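Local coordinates for glucan-binding protein C, GbpC (Streptococcus mutans UA159, PDB 5UQZ) that probably binds glucan at the streptococcal cell surface and appears to mediate both sucrose-dependent and sucrose-independent adherence, at residues N80-K85 / T122-K127; S142-K147 / I211-N216; K39-Q44 / A336-P341. All blocks are in the same frame, centred on the assembly; numbering follows the deposited sequence.

Contact 1. Residues N80-K85 / T122-K127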
ATOM      1  N   ASN A  80       4.884  -8.013 -24.529  1.00 17.83           N
ATOM      2  CA  ASN A  80       4.451  -7.999 -25.905  1.00 21.47           C
ATOM      3  C   ASN A  80       3.244  -7.128 -26.191  1.00 12.91           C
ATOM      4  O   ASN A  80       2.898  -6.992 -27.346  1.00 14.47           O
ATOM      5  CB  ASN A  80       4.226  -9.422 -26.401  1.00 22.56           C
ATOM      6  CG  ASN A  80       4.431  -9.543 -27.947  1.00 35.01           C
ATOM      7  OD1 ASN A  80       5.464  -9.116 -28.566  1.00 35.42           O
ATOM      8  ND2 ASN A  80       3.423 -10.106 -28.575  1.00 38.31           N
ATOM      9  N   GLN A  81       2.533  -6.620 -25.196  1.00 12.58           N
ATOM     10  CA  GLN A  81       1.323  -5.813 -25.423  1.00 10.11           C
ATOM     11  C   GLN A  81       1.400  -4.539 -24.593  1.00 10.29           C
ATOM     12  O   GLN A  81       0.890  -4.490 -23.463  1.00 12.59           O
ATOM     13  CB  GLN A  81       0.080  -6.602 -25.027  1.00 17.85           C
ATOM     14  CG  GLN A  81      -0.119  -7.773 -25.902  1.00 23.84           C
ATOM     15  CD  GLN A  81      -0.795  -7.313 -27.110  1.00 25.44           C
ATOM     16  OE1 GLN A  81      -0.145  -6.827 -28.045  1.00 32.60           O
ATOM     17  NE2 GLN A  81      -2.144  -7.442 -27.117  1.00 25.59           N
ATOM     18  N   TYR A  82       2.006  -3.507 -25.137  1.00  8.07           N
ATOM     19  CA  TYR A  82       1.993  -2.197 -24.491  1.00  7.33           C
ATOM     20  C   TYR A  82       0.685  -1.470 -24.788  1.00  7.68           C
ATOM     21  O   TYR A  82       0.116  -1.594 -25.873  1.00  9.02           O
ATOM     22  CB  TYR A  82       3.146  -1.345 -25.002  1.00  7.72           C
ATOM     23  CG  TYR A  82       4.508  -1.910 -24.662  1.00  7.72           C
ATOM     24  CD1 TYR A  82       5.153  -1.568 -23.486  1.00  8.40           C
ATOM     25  CD2 TYR A  82       5.174  -2.790 -25.543  1.00  9.25           C
ATOM     26  CE1 TYR A  82       6.401  -2.076 -23.189  1.00 11.75           C
ATOM     27  CE2 TYR A  82       6.433  -3.280 -25.270  1.00 12.18           C
ATOM     28  CZ  TYR A  82       7.042  -2.901 -24.088  1.00 13.70           C
ATOM     29  OH  TYR A  82       8.292  -3.385 -23.795  1.00 20.40           O
ATOM     30  N   LEU A  83       0.193  -0.694 -23.806  1.00  7.55           N
ATOM     31  CA  LEU A  83      -0.998   0.105 -24.041  1.00  7.42           C
ATOM     32  C   LEU A  83      -0.618   1.295 -24.905  1.00  7.99           C
ATOM     33  O   LEU A  83       0.321   2.020 -24.590  1.00  8.91           O
ATOM     34  CB  LEU A  83      -1.545   0.563 -22.680  1.00  8.89           C
ATOM     35  CG  LEU A  83      -2.854   1.330 -22.728  1.00  9.10           C
ATOM     36  CD1 LEU A  83      -4.004   0.421 -23.136  1.00 10.37           C
ATOM     37  CD2 LEU A  83      -3.130   1.975 -21.333  1.00 11.21           C
ATOM     38  N   THR A  84      -1.361   1.527 -25.977  1.00  8.80           N
ATOM     39  CA  THR A  84      -1.044   2.686 -26.812  1.00  9.96           C
ATOM     40  C   THR A  84      -1.271   3.972 -26.020  1.00 10.63           C
ATOM     41  O   THR A  84      -2.081   4.035 -25.090  1.00 11.42           O
ATOM     42  CB  THR A  84      -1.885   2.717 -28.097  1.00 11.61           C
ATOM     43  OG1 THR A  84      -3.257   2.955 -27.718  1.00 10.79           O
ATOM     44  CG2 THR A  84      -1.701   1.444 -28.924  1.00 11.74           C
ATOM     45  N   LYS A  85      -0.542   5.019 -26.377  1.00 12.89           N
ATOM     46  CA  LYS A  85      -0.771   6.278 -25.694  1.00 15.72           C
ATOM     47  C   LYS A  85      -2.168   6.810 -25.939  1.00 14.45           C
ATOM     48  O   LYS A  85      -2.750   7.423 -25.046  1.00 15.00           O
ATOM     49  CB  LYS A  85       0.308   7.317 -26.020  1.00 20.35           C
ATOM     50  CG  LYS A  85       1.622   6.996 -25.297  1.00 21.20           C
ATOM     51  CD  LYS A  85       2.584   8.130 -25.297  1.00 21.93           C
ATOM     52  CE  LYS A  85       3.820   7.806 -24.446  1.00 19.66           C
ATOM     53  NZ  LYS A  85       4.773   8.958 -24.427  1.00 22.55           N
ATOM     54  N   THR A 122       5.135   3.388 -17.588  1.00  8.66           N
ATOM     55  CA  THR A 122       4.807   2.618 -18.789  1.00  8.88           C
ATOM     56  C   THR A 122       3.602   1.733 -18.529  1.00 10.49           C
ATOM     57  O   THR A 122       3.476   1.159 -17.458  1.00 18.42           O
ATOM     58  CB  THR A 122       6.056   1.762 -19.115  1.00 10.18           C
ATOM     59  OG1 THR A 122       7.156   2.659 -19.405  1.00 11.23           O
ATOM     60  CG2 THR A 122       5.870   0.859 -20.316  1.00 11.35           C
ATOM     61  N   TRP A 123       2.727   1.563 -19.497  1.00  7.85           N
ATOM     62  CA  TRP A 123       1.513   0.754 -19.350  1.00  8.80           C
ATOM     63  C   TRP A 123       1.569  -0.429 -20.305  1.00  6.88           C
ATOM     64  O   TRP A 123       1.925  -0.257 -21.485  1.00  7.63           O
ATOM     65  CB  TRP A 123       0.291   1.604 -19.711  1.00  8.80           C
ATOM     66  CG  TRP A 123      -0.142   2.606 -18.705  1.00  9.21           C
ATOM     67  CD1 TRP A 123       0.364   3.888 -18.537  1.00 13.03           C
ATOM     68  CD2 TRP A 123      -1.213   2.480 -17.764  1.00  9.83           C
ATOM     69  NE1 TRP A 123      -0.338   4.544 -17.545  1.00 13.37           N
ATOM     70  CE2 TRP A 123      -1.311   3.705 -17.060  1.00 11.86           C
ATOM     71  CE3 TRP A 123      -2.094   1.448 -17.454  1.00 10.31           C
ATOM     72  CZ2 TRP A 123      -2.268   3.908 -16.082  1.00 14.18           C
ATOM     73  CZ3 TRP A 123      -3.032   1.642 -16.483  1.00 13.74           C
ATOM     74  CH2 TRP A 123      -3.108   2.860 -15.798  1.00 16.95           C
ATOM     75  N   PHE A 124       1.142  -1.591 -19.822  1.00  7.50           N
ATOM     76  CA  PHE A 124       1.123  -2.777 -20.660  1.00  7.24           C
ATOM     77  C   PHE A 124       0.197  -3.808 -20.046  1.00  7.47           C
ATOM     78  O   PHE A 124      -0.172  -3.715 -18.874  1.00  8.96           O
ATOM     79  CB  PHE A 124       2.528  -3.387 -20.884  1.00  8.35           C
ATOM     80  CG  PHE A 124       3.329  -3.593 -19.629  1.00  8.00           C
ATOM     81  CD1 PHE A 124       3.155  -4.716 -18.838  1.00  9.03           C
ATOM     82  CD2 PHE A 124       4.274  -2.646 -19.258  1.00  8.99           C
ATOM     83  CE1 PHE A 124       3.948  -4.891 -17.677  1.00  8.71           C
ATOM     84  CE2 PHE A 124       5.040  -2.818 -18.120  1.00 10.12           C
ATOM     85  CZ  PHE A 124       4.864  -3.954 -17.344  1.00  9.73           C
ATOM     86  N   LYS A 125      -0.174  -4.800 -20.849  1.00  8.63           N
ATOM     87  CA  LYS A 125      -0.906  -5.954 -20.360  1.00 10.10           C
ATOM     88  C   LYS A 125       0.087  -7.075 -20.110  1.00 10.57           C
ATOM     89  O   LYS A 125       0.923  -7.365 -20.958  1.00 15.04           O
ATOM     90  CB  LYS A 125      -1.889  -6.377 -21.462  1.00 16.28           C
ATOM     91  CG  LYS A 125      -2.902  -7.421 -21.126  1.00 20.43           C
ATOM     92  CD  LYS A 125      -3.473  -8.107 -22.375  1.00 28.29           C
ATOM     93  CE  LYS A 125      -4.097  -7.120 -23.291  1.00 25.83           C
ATOM     94  NZ  LYS A 125      -4.923  -7.817 -24.344  1.00 29.39           N
ATOM     95  N   MET A 126       0.008  -7.673 -18.937  1.00  9.63           N
ATOM     96  CA  MET A 126       0.762  -8.889 -18.676  1.00  8.68           C
ATOM     97  C   MET A 126      -0.075 -10.106 -19.025  1.00  8.93           C
ATOM     98  O   MET A 126      -1.312 -10.064 -19.013  1.00 11.17           O
ATOM     99  CB  MET A 126       1.144  -8.974 -17.198  1.00 10.76           C
ATOM    100  CG  MET A 126       2.247  -7.997 -16.793  1.00 10.86           C
ATOM    101  SD  MET A 126       2.734  -8.107 -15.082  1.00 11.89           S
ATOM    102  CE  MET A 126       3.845  -9.496 -15.121  1.00 13.12           C
ATOM    103  N   LYS A 127       0.616 -11.193 -19.383  1.00  9.39           N
ATOM    104  CA  LYS A 127      -0.000 -12.449 -19.780  1.00  9.30           C
ATOM    105  C   LYS A 127       0.425 -13.519 -18.780  1.00  9.57           C
ATOM    106  O   LYS A 127       1.619 -13.630 -18.435  1.00  9.95           O
ATOM    107  CB  LYS A 127       0.528 -12.780 -21.193  1.00 11.14           C
ATOM    108  CG  LYS A 127       0.043 -14.126 -21.703  1.00 11.89           C
ATOM    109  CD  LYS A 127       0.403 -14.302 -23.180  1.00 11.32           C
ATOM    110  CE  LYS A 127       0.023 -15.696 -23.649  1.00 12.28           C
ATOM    111  NZ  LYS A 127       0.408 -15.931 -25.061  1.00 11.88           N
TER
HETATM  112  O   HOH W   1       2.569  -8.552 -22.697  1.00 26.81           O
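Tyr82 and Phe124 face each other as a non-hydrogen-bonded antiparallel pair, their CA atoms 4.0 Å apart, and a backbone bond on each flank makes this a single beta bridge. Lys125 N donates to Gln81 O over 2.8 Å in a nearly straight bond, with the amide almost in line with the carbonyl. Leu83 N reaches Trp123 O at 2.9 Å differently, from well above the carbonyl plane. The chain is close enough here for Tyr82 CA to add a CH...O contact to the same Trp123 oxygen.

The tight part is apolar. Leu83 and Trp123 run alongside with a common direction, CB against CB at 3.6 Å, and Leu83 CG is anti to its backbone N (chi1 -176°). Leu83 CD2 packs beside Trp123 CB and lies obliquely near the indole. Thr122 CG2 meets the edge of the Tyr82 ring, 4.1 Å from CD1. The solvent side is that of the partly exposed Gln81 and Lys125 side chains, whose CB atoms are 4.1 Å apart, although their backbones are tightly bonded. There a water accepts from Asn80 N and donates to Lys125 O at 2.7 Å.

Within the beta-supersandwich of GbpC, the bridge illustrates how a short segment can join two sheets. Strand 82-83 pairs antiparallel with 110-111, whose Phe110 receives Lys125 in a cation-pi contact, and Thr84 N-caps the helix that follows. Strand 122-127 is an outermost strand of a four-stranded sheet and pairs with 167-172.

Contact 2. Residues S142-K147 / I211-N216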
ATOM      1  N   SER A 142      20.161   5.534  -3.331  1.00  7.72           N
ATOM      2  CA  SER A 142      19.968   4.256  -2.671  1.00  6.84           C
ATOM      3  C   SER A 142      21.291   3.545  -2.389  1.00  6.41           C
ATOM      4  O   SER A 142      22.271   3.693  -3.133  1.00  7.46           O
ATOM      5  CB  SER A 142      19.043   3.364  -3.509  1.00  7.79           C
ATOM      6  OG  SER A 142      17.751   3.951  -3.581  1.00  9.55           O
ATOM      7  N   LYS A 143      21.297   2.729  -1.323  1.00  7.12           N
ATOM      8  CA  LYS A 143      22.496   1.975  -0.969  1.00  7.00           C
ATOM      9  C   LYS A 143      22.070   0.760  -0.168  1.00  7.03           C
ATOM     10  O   LYS A 143      20.958   0.706   0.382  1.00  7.64           O
ATOM     11  CB  LYS A 143      23.466   2.824  -0.144  1.00  9.15           C
ATOM     12  CG  LYS A 143      22.963   3.238   1.194  1.00 11.72           C
ATOM     13  CD  LYS A 143      24.043   3.943   2.016  1.00 14.98           C
ATOM     14  CE  LYS A 143      23.471   4.316   3.409  1.00 17.93           C
ATOM     15  NZ  LYS A 143      24.556   4.629   4.398  1.00 24.22           N
ATOM     16  N   TYR A 144      22.982  -0.200  -0.069  1.00  6.87           N
ATOM     17  CA  TYR A 144      22.787  -1.354   0.824  1.00  7.32           C
ATOM     18  C   TYR A 144      24.097  -1.586   1.558  1.00  7.15           C
ATOM     19  O   TYR A 144      25.115  -1.841   0.914  1.00  7.51           O
ATOM     20  CB  TYR A 144      22.404  -2.607   0.023  1.00  7.70           C
ATOM     21  CG  TYR A 144      22.378  -3.814   0.915  1.00  7.00           C
ATOM     22  CD1 TYR A 144      21.284  -4.057   1.756  1.00  7.33           C
ATOM     23  CD2 TYR A 144      23.450  -4.682   0.948  1.00  6.72           C
ATOM     24  CE1 TYR A 144      21.273  -5.154   2.634  1.00  7.47           C
ATOM     25  CE2 TYR A 144      23.442  -5.813   1.801  1.00  7.86           C
ATOM     26  CZ  TYR A 144      22.340  -6.044   2.659  1.00  7.25           C
ATOM     27  OH  TYR A 144      22.269  -7.135   3.500  1.00  7.74           O
ATOM     28  N   ASN A 145      24.057  -1.533   2.879  1.00  7.69           N
ATOM     29  CA  ASN A 145      25.272  -1.719   3.697  1.00  7.81           C
ATOM     30  C   ASN A 145      26.442  -0.902   3.134  1.00  8.76           C
ATOM     31  O   ASN A 145      27.565  -1.392   2.953  1.00  8.89           O
ATOM     32  CB  ASN A 145      25.608  -3.213   3.834  1.00  7.84           C
ATOM     33  CG  ASN A 145      24.722  -3.895   4.888  1.00  8.45           C
ATOM     34  OD1 ASN A 145      24.011  -3.240   5.655  1.00 10.11           O
ATOM     35  ND2 ASN A 145      24.768  -5.223   4.917  1.00  8.36           N
ATOM     36  N   ASP A 146      26.169   0.373   2.867  1.00  8.41           N
ATOM     37  CA  ASP A 146      27.186   1.301   2.382  1.00  8.81           C
ATOM     38  C   ASP A 146      27.695   0.998   0.972  1.00  8.75           C
ATOM     39  O   ASP A 146      28.681   1.644   0.554  1.00 10.73           O
ATOM     40  CB  ASP A 146      28.318   1.482   3.389  1.00 10.49           C
ATOM     41  CG  ASP A 146      27.867   2.192   4.613  1.00 14.89           C
ATOM     42  OD1 ASP A 146      26.818   2.856   4.614  1.00 18.24           O
ATOM     43  OD2 ASP A 146      28.632   2.103   5.610  1.00 19.48           O
ATOM     44  N   LYS A 147      27.060   0.109   0.232  1.00  7.95           N
ATOM     45  CA  LYS A 147      27.322  -0.072  -1.194  1.00  7.81           C
ATOM     46  C   LYS A 147      26.280   0.761  -1.922  1.00  7.15           C
ATOM     47  O   LYS A 147      25.080   0.430  -1.903  1.00  8.07           O
ATOM     48  CB  LYS A 147      27.183  -1.544  -1.584  1.00  9.53           C
ATOM     49  CG  LYS A 147      28.164  -2.453  -0.858  1.00 11.05           C
ATOM     50  CD  LYS A 147      27.858  -3.923  -1.200  1.00 15.14           C
ATOM     51  CE  LYS A 147      28.924  -4.820  -0.618  1.00 20.00           C
ATOM     52  NZ  LYS A 147      28.944  -6.168  -1.259  1.00 26.69           N
ATOM     53  N   ILE A 211      24.350  -7.588  -5.589  1.00  6.20           N
ATOM     54  CA  ILE A 211      24.678  -7.421  -4.180  1.00  7.01           C
ATOM     55  C   ILE A 211      24.118  -8.599  -3.379  1.00  7.19           C
ATOM     56  O   ILE A 211      22.913  -8.899  -3.428  1.00  7.58           O
ATOM     57  CB  ILE A 211      24.100  -6.099  -3.685  1.00  6.65           C
ATOM     58  CG1 ILE A 211      24.822  -4.957  -4.346  1.00  7.31           C
ATOM     59  CG2 ILE A 211      24.277  -6.014  -2.148  1.00  8.99           C
ATOM     60  CD1 ILE A 211      24.243  -3.563  -4.012  1.00  8.50           C
ATOM     61  N   ASP A 212      25.011  -9.260  -2.627  1.00  7.10           N
ATOM     62  CA  ASP A 212      24.628 -10.341  -1.732  1.00  7.08           C
ATOM     63  C   ASP A 212      23.880  -9.793  -0.514  1.00  6.66           C
ATOM     64  O   ASP A 212      24.414  -8.951   0.222  1.00  7.70           O
ATOM     65  CB  ASP A 212      25.937 -11.031  -1.311  1.00  9.12           C
ATOM     66  CG  ASP A 212      25.729 -12.217  -0.376  1.00  9.60           C
ATOM     67  OD1 ASP A 212      24.602 -12.631  -0.105  1.00 10.71           O
ATOM     68  OD2 ASP A 212      26.773 -12.744   0.112  1.00 12.15           O
ATOM     69  N   LEU A 213      22.657 -10.276  -0.304  1.00  6.74           N
ATOM     70  CA  LEU A 213      21.791  -9.831   0.788  1.00  6.97           C
ATOM     71  C   LEU A 213      21.848 -10.752   1.996  1.00  6.88           C
ATOM     72  O   LEU A 213      21.043 -10.587   2.924  1.00  7.38           O
ATOM     73  CB  LEU A 213      20.351  -9.630   0.288  1.00  7.87           C
ATOM     74  CG  LEU A 213      20.216  -8.685  -0.902  1.00  8.16           C
ATOM     75  CD1 LEU A 213      18.737  -8.555  -1.271  1.00 10.82           C
ATOM     76  CD2 LEU A 213      20.815  -7.279  -0.630  1.00  9.05           C
ATOM     77  N   SER A 214      22.814 -11.683   2.037  1.00  7.01           N
ATOM     78  CA  SER A 214      22.734 -12.673   3.111  0.51  8.60           C
ATOM     79  C   SER A 214      23.269 -12.190   4.453  1.00  8.06           C
ATOM     80  O   SER A 214      23.269 -12.999   5.387  1.00  9.28           O
ATOM     81  CB  SER A 214      23.338 -14.017   2.713  0.51 11.31           C
ATOM     82  OG  SER A 214      24.708 -13.857   2.416  0.51 12.52           O
ATOM     83  N   GLY A 215      23.645 -10.920   4.583  1.00  7.43           N
ATOM     84  CA  GLY A 215      23.807 -10.318   5.896  1.00  8.21           C
ATOM     85  C   GLY A 215      22.472 -10.007   6.554  1.00  7.36           C
ATOM     86  O   GLY A 215      22.434  -9.606   7.720  1.00  7.65           O
ATOM     87  N   ASN A 216      21.366 -10.180   5.825  1.00  7.49           N
ATOM     88  CA  ASN A 216      20.039 -10.025   6.405  1.00  7.95           C
ATOM     89  C   ASN A 216      19.761  -8.606   6.855  1.00  8.38           C
ATOM     90  O   ASN A 216      19.032  -8.361   7.829  1.00  9.19           O
ATOM     91  CB  ASN A 216      19.739 -11.053   7.491  1.00  9.39           C
ATOM     92  CG  ASN A 216      19.575 -12.440   6.937  1.00 10.78           C
ATOM     93  OD1 ASN A 216      19.678 -12.669   5.731  1.00 13.25           O
ATOM     94  ND2 ASN A 216      19.361 -13.408   7.825  1.00 13.34           N
TER
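Tyr144 and Ile211 have the most surface buried here, with Lys147 third. CG of Tyr144, anti to the backbone N (chi1 173°), heads the ring toward the loop. The Tyr144 and Ile211 side chains come from opposing sides and overlap, Tyr144 CD2 lying 3.5 Å from Ile211 CG2. Leu213 is less covered but precisely placed: its CD2 sits squarely over the centre of the Tyr144 ring, 3.7 Å from the centroid and 6° off the normal, a CH-pi contact. The opposite face carries CG of Asn145, offset toward the rim, so the ring is sandwiched between a methyl and a carboxamide. Its hydroxyl finds a backbone partner in the N of Asn217, the next residue of the same loop. Lys147 adds a marginal apolar contact, CD to Ile211 CG2 at 4.3 Å.

Each segment braces itself by its own polar bonds. A type I' turn from Tyr144 to Lys147 makes a beta hairpin, beside which Lys143 NZ forms a salt bridge with Asp146 OD1 at 2.9 Å. In the loop, Asp212 OD1 accepts from Ser214 N at 2.9 Å, closing an Asx turn.

In the beta-supersandwich domain of GbpC, the hairpin strand 143-144 is central in a small antiparallel sheet, between 64-65 and 147-148, while residues 211-216 lie in the loop between strands 194-204 and 219-222.

Contact 3. Residues K39-Q44 / A336-P341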
ATOM      1  N   LYS A  39      -1.022   4.252  20.903  1.00 11.69           N
ATOM      2  CA  LYS A  39      -0.063   4.340  21.995  1.00 12.71           C
ATOM      3  C   LYS A  39       0.455   2.956  22.375  1.00 12.40           C
ATOM      4  O   LYS A  39       1.652   2.776  22.593  1.00 12.98           O
ATOM      5  CB  LYS A  39      -0.740   5.008  23.185  1.00 13.82           C
ATOM      6  CG  LYS A  39       0.201   5.207  24.358  1.00 16.85           C
ATOM      7  CD  LYS A  39       1.247   6.287  24.086  1.00 23.45           C
ATOM      8  CE  LYS A  39       1.965   6.768  25.382  1.00 26.67           C
ATOM      9  NZ  LYS A  39       3.118   7.638  25.057  1.00 31.41           N
ATOM     10  N   ALA A  40      -0.434   1.957  22.468  1.00 12.40           N
ATOM     11  CA  ALA A  40       0.003   0.609  22.811  1.00 12.40           C
ATOM     12  C   ALA A  40       0.969   0.072  21.771  1.00 11.52           C
ATOM     13  O   ALA A  40       1.972  -0.551  22.125  1.00 12.77           O
ATOM     14  CB  ALA A  40      -1.200  -0.315  22.920  1.00 14.30           C
ATOM     15  N   ALA A  41       0.656   0.255  20.485  1.00 10.09           N
ATOM     16  CA  ALA A  41       1.547  -0.236  19.441  1.00  9.89           C
ATOM     17  C   ALA A  41       2.901   0.472  19.490  1.00  9.81           C
ATOM     18  O   ALA A  41       3.949  -0.179  19.330  1.00 10.43           O
ATOM     19  CB  ALA A  41       0.866  -0.020  18.085  1.00 10.45           C
ATOM     20  N   TYR A  42       2.902   1.809  19.691  1.00 10.06           N
ATOM     21  CA  TYR A  42       4.142   2.575  19.789  1.00 11.18           C
ATOM     22  C   TYR A  42       4.984   2.126  20.971  1.00 11.95           C
ATOM     23  O   TYR A  42       6.201   1.929  20.839  1.00 11.55           O
ATOM     24  CB  TYR A  42       3.792   4.047  19.902  1.00 11.78           C
ATOM     25  CG  TYR A  42       4.989   4.972  19.988  1.00 12.22           C
ATOM     26  CD1 TYR A  42       5.958   4.985  18.996  1.00 12.94           C
ATOM     27  CD2 TYR A  42       5.116   5.865  21.049  1.00 14.81           C
ATOM     28  CE1 TYR A  42       7.017   5.872  19.049  1.00 15.84           C
ATOM     29  CE2 TYR A  42       6.189   6.748  21.120  1.00 15.93           C
ATOM     30  CZ  TYR A  42       7.135   6.750  20.107  1.00 15.50           C
ATOM     31  OH  TYR A  42       8.176   7.636  20.139  1.00 18.22           O
ATOM     32  N   GLU A  43       4.343   1.927  22.126  1.00 11.77           N
ATOM     33  CA  GLU A  43       5.133   1.520  23.275  1.00 12.77           C
ATOM     34  C   GLU A  43       5.713   0.132  23.051  1.00 11.71           C
ATOM     35  O   GLU A  43       6.839  -0.154  23.484  1.00 12.76           O
ATOM     36  CB  GLU A  43       4.277   1.582  24.545  1.00 16.43           C
ATOM     37  CG  GLU A  43       3.864   2.974  24.959  1.00 18.66           C
ATOM     38  CD  GLU A  43       5.041   3.927  25.220  1.00 26.23           C
ATOM     39  OE1 GLU A  43       6.102   3.487  25.713  1.00 31.82           O
ATOM     40  OE2 GLU A  43       4.879   5.132  24.908  1.00 31.21           O
ATOM     41  N   GLN A  44       4.939  -0.767  22.440  1.00 11.73           N
ATOM     42  CA  GLN A  44       5.477  -2.088  22.138  0.58 12.08           C
ATOM     43  C   GLN A  44       6.657  -2.008  21.177  1.00 10.98           C
ATOM     44  O   GLN A  44       7.675  -2.692  21.369  1.00 11.66           O
ATOM     45  CB  GLN A  44       4.375  -2.998  21.583  0.58 13.67           C
ATOM     46  CG  GLN A  44       4.852  -4.415  21.276  0.58 15.38           C
ATOM     47  CD  GLN A  44       5.338  -5.178  22.513  0.58 19.92           C
ATOM     48  OE1 GLN A  44       5.052  -4.789  23.642  0.58 24.86           O
ATOM     49  NE2 GLN A  44       6.064  -6.275  22.292  0.58 23.93           N
ATOM     50  N   ALA A 336       6.470   0.706   7.485  1.00  9.01           N
ATOM     51  CA  ALA A 336       5.462   1.439   8.255  1.00  9.47           C
ATOM     52  C   ALA A 336       5.428   0.869   9.675  1.00 10.05           C
ATOM     53  O   ALA A 336       4.982  -0.266   9.890  1.00 11.58           O
ATOM     54  CB  ALA A 336       4.105   1.252   7.576  1.00 10.76           C
ATOM     55  N   VAL A 337       5.867   1.674  10.637  1.00 10.21           N
ATOM     56  CA  VAL A 337       5.897   1.263  12.050  1.00 10.23           C
ATOM     57  C   VAL A 337       5.026   2.209  12.863  1.00  9.74           C
ATOM     58  O   VAL A 337       4.739   3.337  12.432  1.00  9.91           O
ATOM     59  CB  VAL A 337       7.332   1.219  12.615  1.00 11.29           C
ATOM     60  CG1 VAL A 337       8.139   0.148  11.888  1.00 14.95           C
ATOM     61  CG2 VAL A 337       7.967   2.594  12.538  1.00 11.86           C
ATOM     62  N   PRO A 338       4.594   1.798  14.049  1.00 10.10           N
ATOM     63  CA  PRO A 338       3.845   2.737  14.905  1.00 10.84           C
ATOM     64  C   PRO A 338       4.700   3.940  15.277  1.00 10.27           C
ATOM     65  O   PRO A 338       5.899   3.814  15.519  1.00 11.57           O
ATOM     66  CB  PRO A 338       3.541   1.910  16.146  1.00 14.80           C
ATOM     67  CG  PRO A 338       3.933   0.566  15.908  1.00 14.37           C
ATOM     68  CD  PRO A 338       4.760   0.464  14.667  1.00 11.23           C
ATOM     69  N   LYS A 339       4.036   5.093  15.384  1.00 10.88           N
ATOM     70  CA  LYS A 339       4.690   6.361  15.671  1.00 11.50           C
ATOM     71  C   LYS A 339       4.074   6.943  16.940  1.00 10.92           C
ATOM     72  O   LYS A 339       3.075   6.433  17.489  1.00 12.30           O
ATOM     73  CB  LYS A 339       4.471   7.352  14.521  1.00 14.42           C
ATOM     74  CG  LYS A 339       4.837   6.852  13.160  1.00 18.66           C
ATOM     75  CD  LYS A 339       6.271   6.682  12.968  1.00 22.60           C
ATOM     76  CE  LYS A 339       6.539   6.117  11.583  1.00 23.30           C
ATOM     77  NZ  LYS A 339       8.008   6.071  11.330  1.00 24.79           N
ATOM     78  N   ASP A 340       4.672   8.033  17.406  1.00 11.87           N
ATOM     79  CA  ASP A 340       4.223   8.655  18.634  1.00 13.23           C
ATOM     80  C   ASP A 340       2.882   9.339  18.386  1.00 12.91           C
ATOM     81  O   ASP A 340       2.807  10.259  17.561  1.00 14.94           O
ATOM     82  CB  ASP A 340       5.288   9.699  18.989  1.00 13.32           C
ATOM     83  CG  ASP A 340       5.013  10.406  20.291  1.00 18.68           C
ATOM     84  OD1 ASP A 340       3.937  10.264  20.885  1.00 19.61           O
ATOM     85  OD2 ASP A 340       5.919  11.162  20.722  1.00 27.18           O
ATOM     86  N   PRO A 341       1.810   8.951  19.080  1.00 13.57           N
ATOM     87  CA  PRO A 341       0.509   9.617  18.879  1.00 15.89           C
ATOM     88  C   PRO A 341       0.384  10.947  19.591  1.00 16.93           C
ATOM     89  O   PRO A 341      -0.649  11.609  19.455  1.00 20.93           O
ATOM     90  CB  PRO A 341      -0.484   8.614  19.457  1.00 16.65           C
ATOM     91  CG  PRO A 341       0.279   7.934  20.556  1.00 16.36           C
ATOM     92  CD  PRO A 341       1.745   7.864  20.070  1.00 14.97           C
TER
HETATM   93  O   HOH W   2       2.763   9.428  23.227  1.00 39.28           O
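Residues 336-341 come in from the side and cross one turn of a helix, running broadly in the opposite direction, so that Pro338 meets Tyr42 with 4.9 Å between CA atoms and Pro341 meets Lys39 with 6.2 Å. An irregular segment with two prolines thus packs on helix 3-51, in a part predicted to form a coiled coil; this recalls, on a small scale, the alpha helix packed against a polyproline II helix in the stalk of the related antigen I/II adhesins. The touch is made by van der Waals contacts of the two prolines and the Tyr42 ring. Pro338 fits between Ala41 and Tyr42, its CG 3.8 Å from Ala41 CB and its CB close to the Tyr42 backbone N.

Tyr42 has the largest share of the buried surface. Its CG is anti to the backbone N (chi1 -179°), and the ring leans with one face on the chain, CD1 lying 3.4 Å from Lys339 C. Asp340 CA stands over the ring centre, and its CB makes a CH-pi contact 4.0 Å from the centroid, the carboxylate lying within 10° of parallel to the ring. Pro341 CG packs on Lys39 CA and CD, the two side chains at about a right angle, and its CD nears Tyr42 CD2.

The charged ends are joined through solvent. Asp340 OD1, which also accepts from the N of Gly342, takes a hydrogen from a water at 2.7 Å; that water accepts from Lys39 NZ, whose salt bridge with Glu43 OE2 spans 3.1 Å.

The three contacts illustrate closure at different scales within one chain. Contact 3 joins segments whose nearest ends are 292 residues apart, and the other two are nested inside the loop it closes; contacts 1 and 2 follow one another in series, both within the part of the chain that defines the GbpC family. None touches another. Contacts 1 and 3 lie on opposite sides of the chain's centre, their own centres 41 Å apart, whereas contacts 2 and 3 are 28 Å apart between centres and about 14 Å between nearest atoms. All three lie away from the calcium site of Ser224, Asn226 and Glu237, although Ala336, at the start of contact 3's tail segment, touches Ser223, next to the first of those ligands.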